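Local coordinates for protein blue-light-activated histidine kinase 2 (Erythrobacter litoralis HTCC2594, PDB 4R38) that senses blue light through a flavin-binding LOV domain, the part modelled here, and acts as a histidine kinase involved in light-enhanced virulence, at residues Phe24-Gln33 against Cys117-Val125; Ile81-Ile91 against Trp102-Leu110. One frame throughout, in Å; residues are numbered along the deposited sequence.

Contact 1: residues Phe24-Gln33 against Cys117-Val125; sequences FSLTIADISQ and CRYFVGIQV. With RBF (riboflavin), chain E.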
loop_
_atom_site.group_PDB
_atom_site.type_symbol
_atom_site.label_atom_id
_atom_site.label_comp_id
_atom_site.label_asym_id
_atom_site.label_seq_id
_atom_site.Cartn_x
_atom_site.Cartn_y
_atom_site.Cartn_z
ATOM N N PHE A 24 -2.117 4.914 -12.978
ATOM C CA PHE A 24 -1.591 3.859 -12.154
ATOM C C PHE A 24 -2.069 4.099 -10.735
ATOM O O PHE A 24 -2.273 5.239 -10.308
ATOM C CB PHE A 24 -0.066 3.791 -12.224
ATOM C CG PHE A 24 0.615 5.122 -12.087
ATOM C CD1 PHE A 24 0.880 5.660 -10.834
ATOM C CD2 PHE A 24 1.023 5.831 -13.214
ATOM C CE1 PHE A 24 1.525 6.902 -10.707
ATOM C CE2 PHE A 24 1.668 7.067 -13.102
ATOM C CZ PHE A 24 1.922 7.602 -11.847
ATOM N N SER A 25 -2.279 3.001 -10.031
ATOM C CA SER A 25 -2.746 3.024 -8.638
ATOM C C SER A 25 -1.684 3.683 -7.772
ATOM O O SER A 25 -0.501 3.339 -7.836
ATOM C CB SER A 25 -3.018 1.595 -8.167
ATOM O OG SER A 25 -3.404 1.540 -6.779
ATOM N N LEU A 26 -2.106 4.674 -6.995
ATOM C CA LEU A 26 -1.210 5.385 -6.103
ATOM C C LEU A 26 -1.895 5.598 -4.766
ATOM O O LEU A 26 -3.105 5.830 -4.714
ATOM C CB LEU A 26 -0.817 6.717 -6.727
ATOM C CG LEU A 26 0.245 7.540 -5.972
ATOM C CD1 LEU A 26 1.207 8.203 -6.944
ATOM C CD2 LEU A 26 -0.426 8.557 -5.077
ATOM N N THR A 27 -1.102 5.492 -3.698
ATOM C CA THR A 27 -1.578 5.631 -2.331
ATOM C C THR A 27 -0.561 6.440 -1.540
ATOM O O THR A 27 0.632 6.415 -1.837
ATOM C CB THR A 27 -1.706 4.275 -1.645
ATOM O OG1 THR A 27 -0.420 3.638 -1.608
ATOM C CG2 THR A 27 -2.710 3.370 -2.373
ATOM N N ILE A 28 -1.028 7.187 -0.543
ATOM C CA ILE A 28 -0.127 7.910 0.336
ATOM C C ILE A 28 -0.613 7.596 1.741
ATOM O O ILE A 28 -1.817 7.609 1.967
ATOM C CB ILE A 28 -0.183 9.428 0.118
ATOM C CG1 ILE A 28 0.273 9.803 -1.315
ATOM C CG2 ILE A 28 0.676 10.184 1.134
ATOM C CD1 ILE A 28 -0.017 11.224 -1.682
ATOM N N ALA A 29 0.317 7.307 2.651
ATOM C CA ALA A 29 -0.008 6.995 4.048
ATOM C C ALA A 29 0.700 7.967 4.961
ATOM O O ALA A 29 1.801 8.380 4.661
ATOM C CB ALA A 29 0.433 5.599 4.388
ATOM N N ASP A 30 0.070 8.316 6.085
ATOM C CA ASP A 30 0.720 9.134 7.092
ATOM C C ASP A 30 1.269 8.153 8.119
ATOM O O ASP A 30 0.522 7.642 8.968
ATOM C CB ASP A 30 -0.288 10.105 7.714
ATOM C CG ASP A 30 0.364 11.072 8.712
ATOM O OD1 ASP A 30 1.407 10.696 9.288
ATOM O OD2 ASP A 30 -0.154 12.207 8.914
ATOM N N ILE A 31 2.552 7.817 7.997
ATOM C CA ILE A 31 3.141 6.774 8.839
ATOM C C ILE A 31 3.528 7.269 10.228
ATOM O O ILE A 31 4.049 6.499 11.036
ATOM C CB ILE A 31 4.349 6.056 8.160
ATOM C CG1 ILE A 31 5.527 6.995 7.946
ATOM C CG2 ILE A 31 3.888 5.392 6.838
ATOM C CD1 ILE A 31 6.834 6.283 7.708
ATOM N N SER A 32 3.245 8.525 10.517
ATOM C CA SER A 32 3.469 9.029 11.858
ATOM C C SER A 32 2.206 8.793 12.693
ATOM O O SER A 32 2.263 8.830 13.914
ATOM C CB SER A 32 3.836 10.519 11.822
ATOM O OG SER A 32 2.672 11.307 11.695
ATOM N N GLN A 33 1.065 8.578 12.036
ATOM C CA GLN A 33 -0.190 8.306 12.754
ATOM C C GLN A 33 -0.327 6.843 13.132
ATOM O O GLN A 33 0.186 5.959 12.455
ATOM C CB GLN A 33 -1.415 8.689 11.926
ATOM C CG GLN A 33 -1.615 10.192 11.776
ATOM C CD GLN A 33 -2.909 10.527 11.065
ATOM O OE1 GLN A 33 -3.983 10.101 11.479
ATOM N NE2 GLN A 33 -2.813 11.293 9.986
ATOM N N CYS A 117 10.272 11.979 8.395
ATOM C CA CYS A 117 9.696 10.941 7.520
ATOM C C CYS A 117 8.236 10.593 7.805
ATOM O O CYS A 117 7.899 9.476 8.200
ATOM C CB CYS A 117 10.547 9.686 7.571
ATOM S SG CYS A 117 9.981 8.384 6.431
ATOM N N ARG A 118 7.363 11.552 7.560
ATOM C CA ARG A 118 5.973 11.429 7.948
ATOM C C ARG A 118 5.116 10.678 6.940
ATOM O O ARG A 118 4.182 10.004 7.307
ATOM C CB ARG A 118 5.406 12.832 8.148
ATOM C CG ARG A 118 3.928 12.864 8.372
ATOM C CD ARG A 118 3.492 14.218 8.908
ATOM N NE ARG A 118 2.194 14.015 9.501
ATOM C CZ ARG A 118 1.905 14.141 10.791
ATOM N NH1 ARG A 118 2.800 14.610 11.668
ATOM N NH2 ARG A 118 0.673 13.871 11.175
ATOM N N TYR A 119 5.412 10.847 5.657
ATOM C CA TYR A 119 4.560 10.298 4.620
ATOM C C TYR A 119 5.278 9.269 3.763
ATOM O O TYR A 119 6.458 9.421 3.439
ATOM C CB TYR A 119 4.075 11.422 3.703
ATOM C CG TYR A 119 3.275 12.507 4.406
ATOM C CD1 TYR A 119 1.920 12.323 4.702
ATOM C CD2 TYR A 119 3.880 13.685 4.798
ATOM C CE1 TYR A 119 1.191 13.340 5.335
ATOM C CE2 TYR A 119 3.170 14.686 5.417
ATOM C CZ TYR A 119 1.830 14.501 5.706
ATOM O OH TYR A 119 1.135 15.516 6.341
ATOM N N PHE A 120 4.523 8.261 3.362
ATOM C CA PHE A 120 5.025 7.221 2.475
ATOM C C PHE A 120 4.097 7.224 1.289
ATOM O O PHE A 120 2.892 7.379 1.443
ATOM C CB PHE A 120 5.006 5.859 3.161
ATOM C CG PHE A 120 6.375 5.285 3.440
ATOM C CD1 PHE A 120 6.744 4.061 2.915
ATOM C CD2 PHE A 120 7.276 5.962 4.238
ATOM C CE1 PHE A 120 7.998 3.543 3.161
ATOM C CE2 PHE A 120 8.543 5.437 4.480
ATOM C CZ PHE A 120 8.886 4.231 3.953
ATOM N N VAL A 121 4.670 7.039 0.106
ATOM C CA VAL A 121 3.899 6.889 -1.110
ATOM C C VAL A 121 4.202 5.531 -1.688
ATOM O O VAL A 121 5.325 5.029 -1.557
ATOM C CB VAL A 121 4.249 7.998 -2.174
ATOM C CG1 VAL A 121 5.719 7.952 -2.580
ATOM C CG2 VAL A 121 3.357 7.876 -3.414
ATOM N N GLY A 122 3.184 4.927 -2.298
ATOM C CA GLY A 122 3.301 3.617 -2.916
ATOM C C GLY A 122 2.520 3.561 -4.224
ATOM O O GLY A 122 1.476 4.206 -4.361
ATOM N N ILE A 123 3.045 2.824 -5.200
ATOM C CA ILE A 123 2.244 2.459 -6.359
ATOM C C ILE A 123 2.054 0.959 -6.357
ATOM O O ILE A 123 2.891 0.211 -5.825
ATOM C CB ILE A 123 2.858 2.911 -7.699
ATOM C CG1 ILE A 123 4.233 2.279 -7.895
ATOM C CG2 ILE A 123 2.905 4.425 -7.738
ATOM C CD1 ILE A 123 4.808 2.547 -9.264
ATOM N N GLN A 124 0.910 0.542 -6.897
ATOM C CA GLN A 124 0.533 -0.844 -6.983
ATOM C C GLN A 124 0.314 -1.205 -8.430
ATOM O O GLN A 124 -0.411 -0.512 -9.149
ATOM C CB GLN A 124 -0.779 -1.089 -6.263
ATOM C CG GLN A 124 -0.704 -0.855 -4.800
ATOM C CD GLN A 124 -0.840 0.585 -4.378
ATOM O OE1 GLN A 124 -1.300 1.441 -5.131
ATOM N NE2 GLN A 124 -0.450 0.859 -3.133
ATOM N N VAL A 125 0.925 -2.309 -8.830
ATOM C CA VAL A 125 0.755 -2.849 -10.168
ATOM C C VAL A 125 0.174 -4.254 -10.058
ATOM O O VAL A 125 0.770 -5.144 -9.447
ATOM C CB VAL A 125 2.095 -2.940 -10.910
ATOM C CG1 VAL A 125 1.879 -3.495 -12.326
ATOM C CG2 VAL A 125 2.770 -1.587 -10.961
HETATM N N1 RBF E . 0.247 -3.728 1.562
HETATM C C2 RBF E . -0.490 -4.496 0.717
HETATM O O2 RBF E . -0.741 -5.650 1.010
HETATM N N3 RBF E . -0.934 -3.961 -0.460
HETATM C C4 RBF E . -0.747 -2.661 -0.777
HETATM O O4 RBF E . -1.170 -2.193 -1.860
HETATM C C4A RBF E . -0.043 -1.813 0.115
HETATM N N5 RBF E . 0.148 -0.487 -0.111
HETATM C C5A RBF E . 0.812 0.273 0.776
HETATM C C6 RBF E . 1.044 1.660 0.558
HETATM C C7 RBF E . 1.719 2.449 1.487
HETATM C C7M RBF E . 1.911 3.945 1.131
HETATM C C8 RBF E . 2.207 1.864 2.655
HETATM C C8M RBF E . 2.981 2.621 3.735
HETATM C C9 RBF E . 2.008 0.530 2.878
HETATM C C9A RBF E . 1.317 -0.309 1.956
HETATM N N10 RBF E . 1.110 -1.647 2.245
HETATM C C10 RBF E . 0.430 -2.428 1.321
HETATM C "C1'" RBF E . 1.679 -2.317 3.416
HETATM C "C2'" RBF E . 0.804 -2.413 4.661
HETATM O "O2'" RBF E . 0.109 -1.238 4.784
HETATM C "C3'" RBF E . 1.696 -2.644 5.876
HETATM O "O3'" RBF E . 2.528 -1.534 6.072
HETATM C "C4'" RBF E . 2.581 -3.876 5.707
HETATM O "O4'" RBF E . 1.810 -5.035 5.529
HETATM C "C5'" RBF E . 3.487 -4.060 6.918
HETATM O "O5'" RBF E . 2.708 -4.190 8.094
HETATM O O HOH W 1 -1.515 0.573 -11.206
#

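Contact 2: residues Ile81-Ile91 against Trp102-Leu110; sequences IRNCEEVEETI and WNHLLMGPL. With RBF (riboflavin), chain E.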
loop_
_atom_site.group_PDB
_atom_site.type_symbol
_atom_site.label_atom_id
_atom_site.label_comp_id
_atom_site.label_asym_id
_atom_site.label_seq_id
_atom_site.Cartn_x
_atom_site.Cartn_y
_atom_site.Cartn_z
ATOM N N ILE A 81 9.291 0.557 6.315
ATOM C CA ILE A 81 8.540 1.654 6.940
ATOM C C ILE A 81 9.218 2.154 8.221
ATOM O O ILE A 81 9.362 3.358 8.405
ATOM C CB ILE A 81 7.080 1.268 7.200
ATOM C CG1 ILE A 81 6.326 1.198 5.866
ATOM C CG2 ILE A 81 6.399 2.260 8.142
ATOM C CD1 ILE A 81 5.006 0.452 5.944
ATOM N N ARG A 82 9.663 1.249 9.074
ATOM C CA ARG A 82 10.318 1.625 10.330
ATOM C C ARG A 82 11.632 2.381 10.096
ATOM O O ARG A 82 12.004 3.256 10.880
ATOM C CB ARG A 82 10.590 0.383 11.198
ATOM C CG ARG A 82 9.338 -0.383 11.687
ATOM C CD ARG A 82 9.641 -1.378 12.824
ATOM N NE ARG A 82 10.512 -2.460 12.374
ATOM C CZ ARG A 82 10.120 -3.595 11.809
ATOM N NH1 ARG A 82 8.834 -3.891 11.642
ATOM N NH2 ARG A 82 11.037 -4.463 11.414
ATOM N N ASN A 83 12.327 2.049 9.006
ATOM C CA ASN A 83 13.633 2.640 8.689
ATOM C C ASN A 83 13.576 3.681 7.588
ATOM O O ASN A 83 14.622 4.080 7.034
ATOM C CB ASN A 83 14.618 1.534 8.292
ATOM C CG ASN A 83 14.987 0.655 9.455
ATOM O OD1 ASN A 83 15.805 1.031 10.293
ATOM N ND2 ASN A 83 14.376 -0.526 9.526
ATOM N N CYS A 84 12.356 4.129 7.288
ATOM C CA CYS A 84 12.096 5.143 6.262
ATOM C C CYS A 84 12.875 4.877 4.956
ATOM O O CYS A 84 13.529 5.774 4.405
ATOM C CB CYS A 84 12.372 6.528 6.834
ATOM S SG CYS A 84 11.838 7.875 5.732
ATOM N N GLU A 85 12.766 3.641 4.463
ATOM C CA GLU A 85 13.494 3.156 3.277
ATOM C C GLU A 85 12.559 2.831 2.118
ATOM O O GLU A 85 11.394 2.490 2.313
ATOM C CB GLU A 85 14.257 1.870 3.595
ATOM C CG GLU A 85 15.389 1.977 4.601
ATOM C CD GLU A 85 16.019 0.612 4.914
ATOM O OE1 GLU A 85 15.413 -0.440 4.579
ATOM O OE2 GLU A 85 17.122 0.593 5.505
ATOM N N GLU A 86 13.079 2.934 0.895
ATOM C CA GLU A 86 12.328 2.488 -0.263
ATOM C C GLU A 86 12.277 0.967 -0.241
ATOM O O GLU A 86 13.211 0.321 0.230
ATOM C CB GLU A 86 13.016 2.940 -1.571
ATOM C CG GLU A 86 13.179 4.420 -1.760
ATOM C CD GLU A 86 13.842 4.735 -3.101
ATOM O OE1 GLU A 86 14.438 3.804 -3.694
ATOM O OE2 GLU A 86 13.754 5.895 -3.566
ATOM N N VAL A 87 11.198 0.392 -0.759
ATOM C CA VAL A 87 11.096 -1.041 -0.865
ATOM C C VAL A 87 10.196 -1.448 -2.027
ATOM O O VAL A 87 9.277 -0.727 -2.403
ATOM C CB VAL A 87 10.515 -1.635 0.459
ATOM C CG1 VAL A 87 9.078 -1.182 0.663
ATOM C CG2 VAL A 87 10.626 -3.143 0.491
ATOM N N GLU A 88 10.482 -2.619 -2.577
ATOM C CA GLU A 88 9.703 -3.194 -3.653
ATOM C C GLU A 88 9.458 -4.674 -3.304
ATOM O O GLU A 88 10.391 -5.379 -2.945
ATOM C CB GLU A 88 10.500 -2.995 -4.950
ATOM C CG GLU A 88 9.914 -3.586 -6.197
ATOM C CD GLU A 88 10.606 -3.032 -7.447
ATOM O OE1 GLU A 88 11.759 -2.558 -7.340
ATOM O OE2 GLU A 88 9.994 -3.060 -8.529
ATOM N N GLU A 89 8.197 -5.118 -3.360
ATOM C CA GLU A 89 7.794 -6.491 -3.043
ATOM C C GLU A 89 6.575 -6.870 -3.876
ATOM O O GLU A 89 5.696 -6.041 -4.105
ATOM C CB GLU A 89 7.384 -6.643 -1.566
ATOM C CG GLU A 89 8.496 -6.517 -0.544
ATOM C CD GLU A 89 9.470 -7.677 -0.583
ATOM O OE1 GLU A 89 9.055 -8.810 -0.934
ATOM O OE2 GLU A 89 10.657 -7.446 -0.257
ATOM N N THR A 90 6.508 -8.133 -4.297
ATOM C CA THR A 90 5.291 -8.679 -4.885
ATOM C C THR A 90 4.543 -9.490 -3.824
ATOM O O THR A 90 5.064 -10.474 -3.316
ATOM C CB THR A 90 5.619 -9.542 -6.097
ATOM O OG1 THR A 90 6.365 -8.752 -7.036
ATOM C CG2 THR A 90 4.349 -10.058 -6.763
ATOM N N ILE A 91 3.322 -9.067 -3.509
ATOM C CA ILE A 91 2.585 -9.584 -2.354
ATOM C C ILE A 91 1.174 -10.018 -2.790
ATOM O O ILE A 91 0.562 -9.410 -3.668
ATOM C CB ILE A 91 2.538 -8.503 -1.249
ATOM C CG1 ILE A 91 2.071 -9.082 0.080
ATOM C CG2 ILE A 91 1.692 -7.293 -1.707
ATOM C CD1 ILE A 91 2.222 -8.114 1.251
ATOM N N TRP A 102 -1.789 -10.907 -7.491
ATOM C CA TRP A 102 -0.439 -10.497 -7.145
ATOM C C TRP A 102 -0.281 -8.979 -7.332
ATOM O O TRP A 102 -0.611 -8.411 -8.373
ATOM C CB TRP A 102 0.599 -11.282 -7.958
ATOM C CG TRP A 102 0.700 -12.732 -7.540
ATOM C CD1 TRP A 102 0.216 -13.823 -8.215
ATOM C CD2 TRP A 102 1.300 -13.245 -6.338
ATOM N NE1 TRP A 102 0.488 -14.975 -7.517
ATOM C CE2 TRP A 102 1.157 -14.650 -6.364
ATOM C CE3 TRP A 102 1.961 -12.653 -5.257
ATOM C CZ2 TRP A 102 1.639 -15.468 -5.343
ATOM C CZ3 TRP A 102 2.439 -13.469 -4.241
ATOM C CH2 TRP A 102 2.281 -14.860 -4.294
ATOM N N ASN A 103 0.186 -8.321 -6.281
ATOM C CA ASN A 103 0.334 -6.882 -6.274
ATOM C C ASN A 103 1.816 -6.594 -6.177
ATOM O O ASN A 103 2.461 -6.954 -5.194
ATOM C CB ASN A 103 -0.411 -6.316 -5.065
ATOM C CG ASN A 103 -0.371 -4.788 -4.980
ATOM O OD1 ASN A 103 0.407 -4.086 -5.674
ATOM N ND2 ASN A 103 -1.224 -4.254 -4.138
ATOM N N HIS A 104 2.365 -5.988 -7.228
ATOM C CA HIS A 104 3.749 -5.548 -7.213
ATOM C C HIS A 104 3.736 -4.144 -6.659
ATOM O O HIS A 104 3.340 -3.198 -7.327
ATOM C CB HIS A 104 4.341 -5.570 -8.622
ATOM C CG HIS A 104 5.816 -5.312 -8.665
ATOM N ND1 HIS A 104 6.700 -6.143 -9.317
ATOM C CD2 HIS A 104 6.554 -4.299 -8.155
ATOM C CE1 HIS A 104 7.927 -5.668 -9.183
ATOM N NE2 HIS A 104 7.865 -4.549 -8.485
ATOM N N LEU A 105 4.167 -4.029 -5.414
ATOM C CA LEU A 105 4.125 -2.785 -4.680
ATOM C C LEU A 105 5.518 -2.156 -4.668
ATOM O O LEU A 105 6.514 -2.835 -4.416
ATOM C CB LEU A 105 3.658 -3.089 -3.247
ATOM C CG LEU A 105 3.598 -1.978 -2.206
ATOM C CD1 LEU A 105 2.553 -0.912 -2.510
ATOM C CD2 LEU A 105 3.313 -2.610 -0.834
ATOM N N LEU A 106 5.585 -0.872 -4.977
ATOM C CA LEU A 106 6.802 -0.088 -4.834
ATOM C C LEU A 106 6.460 1.079 -3.951
ATOM O O LEU A 106 5.572 1.858 -4.278
ATOM C CB LEU A 106 7.297 0.469 -6.172
ATOM C CG LEU A 106 7.697 -0.560 -7.199
ATOM C CD1 LEU A 106 6.488 -0.963 -8.013
ATOM C CD2 LEU A 106 8.766 0.041 -8.096
ATOM N N MET A 107 7.175 1.243 -2.853
ATOM C CA MET A 107 6.867 2.363 -1.996
ATOM C C MET A 107 8.098 2.890 -1.300
ATOM O O MET A 107 9.178 2.311 -1.367
ATOM C CB MET A 107 5.788 1.952 -0.985
ATOM C CG MET A 107 6.296 0.996 0.034
ATOM S SD MET A 107 5.127 0.596 1.339
ATOM C CE MET A 107 6.145 -0.339 2.476
ATOM N N GLY A 108 7.928 4.048 -0.686
ATOM C CA GLY A 108 9.006 4.706 0.005
ATOM C C GLY A 108 8.586 6.080 0.491
ATOM O O GLY A 108 7.441 6.494 0.323
ATOM N N PRO A 109 9.523 6.783 1.116
ATOM C CA PRO A 109 9.255 8.124 1.632
ATOM C C PRO A 109 8.777 9.034 0.511
ATOM O O PRO A 109 9.355 9.034 -0.593
ATOM C CB PRO A 109 10.624 8.590 2.128
ATOM C CG PRO A 109 11.371 7.346 2.399
ATOM C CD PRO A 109 10.912 6.366 1.365
ATOM N N LEU A 110 7.710 9.774 0.792
ATOM C CA LEU A 110 7.221 10.816 -0.111
ATOM C C LEU A 110 8.228 11.937 -0.276
ATOM O O LEU A 110 8.337 12.519 -1.351
ATOM C CB LEU A 110 5.909 11.399 0.428
ATOM C CG LEU A 110 5.199 12.459 -0.411
ATOM C CD1 LEU A 110 4.838 11.919 -1.787
ATOM C CD2 LEU A 110 3.952 12.932 0.332
HETATM N N1 RBF E . 0.247 -3.728 1.562
HETATM C C2 RBF E . -0.490 -4.496 0.717
HETATM O O2 RBF E . -0.741 -5.650 1.010
HETATM N N3 RBF E . -0.934 -3.961 -0.460
HETATM C C4 RBF E . -0.747 -2.661 -0.777
HETATM O O4 RBF E . -1.170 -2.193 -1.860
HETATM C C4A RBF E . -0.043 -1.813 0.115
HETATM N N5 RBF E . 0.148 -0.487 -0.111
HETATM C C5A RBF E . 0.812 0.273 0.776
HETATM C C6 RBF E . 1.044 1.660 0.558
HETATM C C7 RBF E . 1.719 2.449 1.487
HETATM C C7M RBF E . 1.911 3.945 1.131
HETATM C C8 RBF E . 2.207 1.864 2.655
HETATM C C8M RBF E . 2.981 2.621 3.735
HETATM C C9 RBF E . 2.008 0.530 2.878
HETATM C C9A RBF E . 1.317 -0.309 1.956
HETATM N N10 RBF E . 1.110 -1.647 2.245
HETATM C C10 RBF E . 0.430 -2.428 1.321
HETATM C "C1'" RBF E . 1.679 -2.317 3.416
HETATM C "C2'" RBF E . 0.804 -2.413 4.661
HETATM O "O2'" RBF E . 0.109 -1.238 4.784
HETATM C "C3'" RBF E . 1.696 -2.644 5.876
HETATM O "O3'" RBF E . 2.528 -1.534 6.072
HETATM C "C4'" RBF E . 2.581 -3.876 5.707
HETATM O "O4'" RBF E . 1.810 -5.035 5.529
HETATM C "C5'" RBF E . 3.487 -4.060 6.918
HETATM O "O5'" RBF E . 2.708 -4.190 8.094
#

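Contact 1: residues Phe24-Gln33 against Cys117-Val125
The first strand of the LOV (PAS-fold) sheet, 25-30, meets the central one, 119-125, antiparallel, and the face carrying Thr27, Ala29, Phe120 and Gln124 looks onto the riboflavin. Thr27 and Gly122 form a hydrogen-bonded pair, as do Ala29 and Phe120. The glutamine is the piece to follow. Gln124 bends at chi2 (82°), which brings its amide back across Thr27 at about a right angle. Ser25 OG donates to Gln124 OE1 at 2.7 Å, while Gln124 NE2 reaches Thr27 OG1 at 3.2 Å, with the hydroxyl lying in the amide plane and the bond fairly straight (166°). Both ends of the amide therefore have a partner, consistent with the modelled orientation of O and N; NE2 adds only weak bonds to riboflavin N5 and O4, each 3.4 Å long. Gln124 probably corresponds to the LOV glutamine that responds to the change at flavin N5 when the adduct forms, and its side chain lies about 5 Å from that of Cys61, the adduct-forming cysteine, here unattached. Gly122 leaves room for the flavin edge, whose C6 lies 3.3 Å from Thr27 OG1.

At the far end, Arg118 meets Asp30 side-on in a salt bridge: NE and NH2 both go to OD2 (3.0 and 2.9 Å), with carboxylate and guanidinium planes 70° apart. Ser32 OG sits over the guanidinium face and donates to Asp30 OD1, which also takes Ser32 N in an Asx turn. Next to this polar cluster, Ile31 CD1 packs on Phe120 CD2 at 3.5 Å. Strand 38-41 flanks 25-30 on its outer side and strand 100-109 flanks 119-128; helix 43-49 covers Ser25, Thr27 and Gln124 through Phe45 and Met48.

Contact 2: residues Ile81-Ile91 against Trp102-Leu110
The methyl of Met107 ends between Val87 and Ile81. CE lies 3.5 Å from Val87 CG1, the two side chains running side by side, whereas Ile81 comes across at about a right angle, CG1 to CE 3.7 Å. The fully extended methionine chain (chi2 174°) carries the methyl that far and lays SD against the flavin, 3.4 Å from riboflavin C8. Leu105 packs against the same flavin face, CD1 3.4 Å from riboflavin N5, and Asn103 ND2 makes a weak bond to O4 (3.1 Å), its stronger partner being Asn93 OD1.

All three belong to strand 102-109, paired with 87-91 in an antiparallel hairpin of the PAS fold; Val87-Met107, Glu89-Leu105 and Ile91-Asn103 are its hydrogen-bonded pairs. On the face turned from the flavin, Glu88 and His104 meet: NE2 donates to the anti lone pair of OE2 at 2.6 Å, the oxygen near the imidazole plane and the carboxylate turned 69° against the ring. Leu106 CD2 lies alongside the same oxygen. Farther along this face, Thr90 CG2 touches Trp102 CE3, and Tyr92 meets the indole edge-to-face.

At the other end of the hairpin, a Schellman motif with Cys84 as its C-prime residue closes helix 71-82, and the Cys84 SG lies 3.4 Å from Pro109 CG. Glu89, on the flavin side, is salt-bridged to Arg76 of that helix.

In the fold
Contacts 1 and 2 lie side by side in one five-stranded antiparallel sheet of the LOV domain, their centres about 9 Å apart. Strands 119-128 and 100-109 are neighbours in it, joined by backbone hydrogen bonds, among them a probable one from Val121 N to Gly108 O. Along the chain, both segments of contact 2 fall between the two of contact 1, so residues from the start and end of the domain pair at the middle of the sheet and the hairpin forms its flank. The Cys84-Cys117 disulfide ties the two contacts covalently. Both supply residues to one riboflavin pocket, so a change at the flavin could pass directly into the sheet, as in other LOV domains.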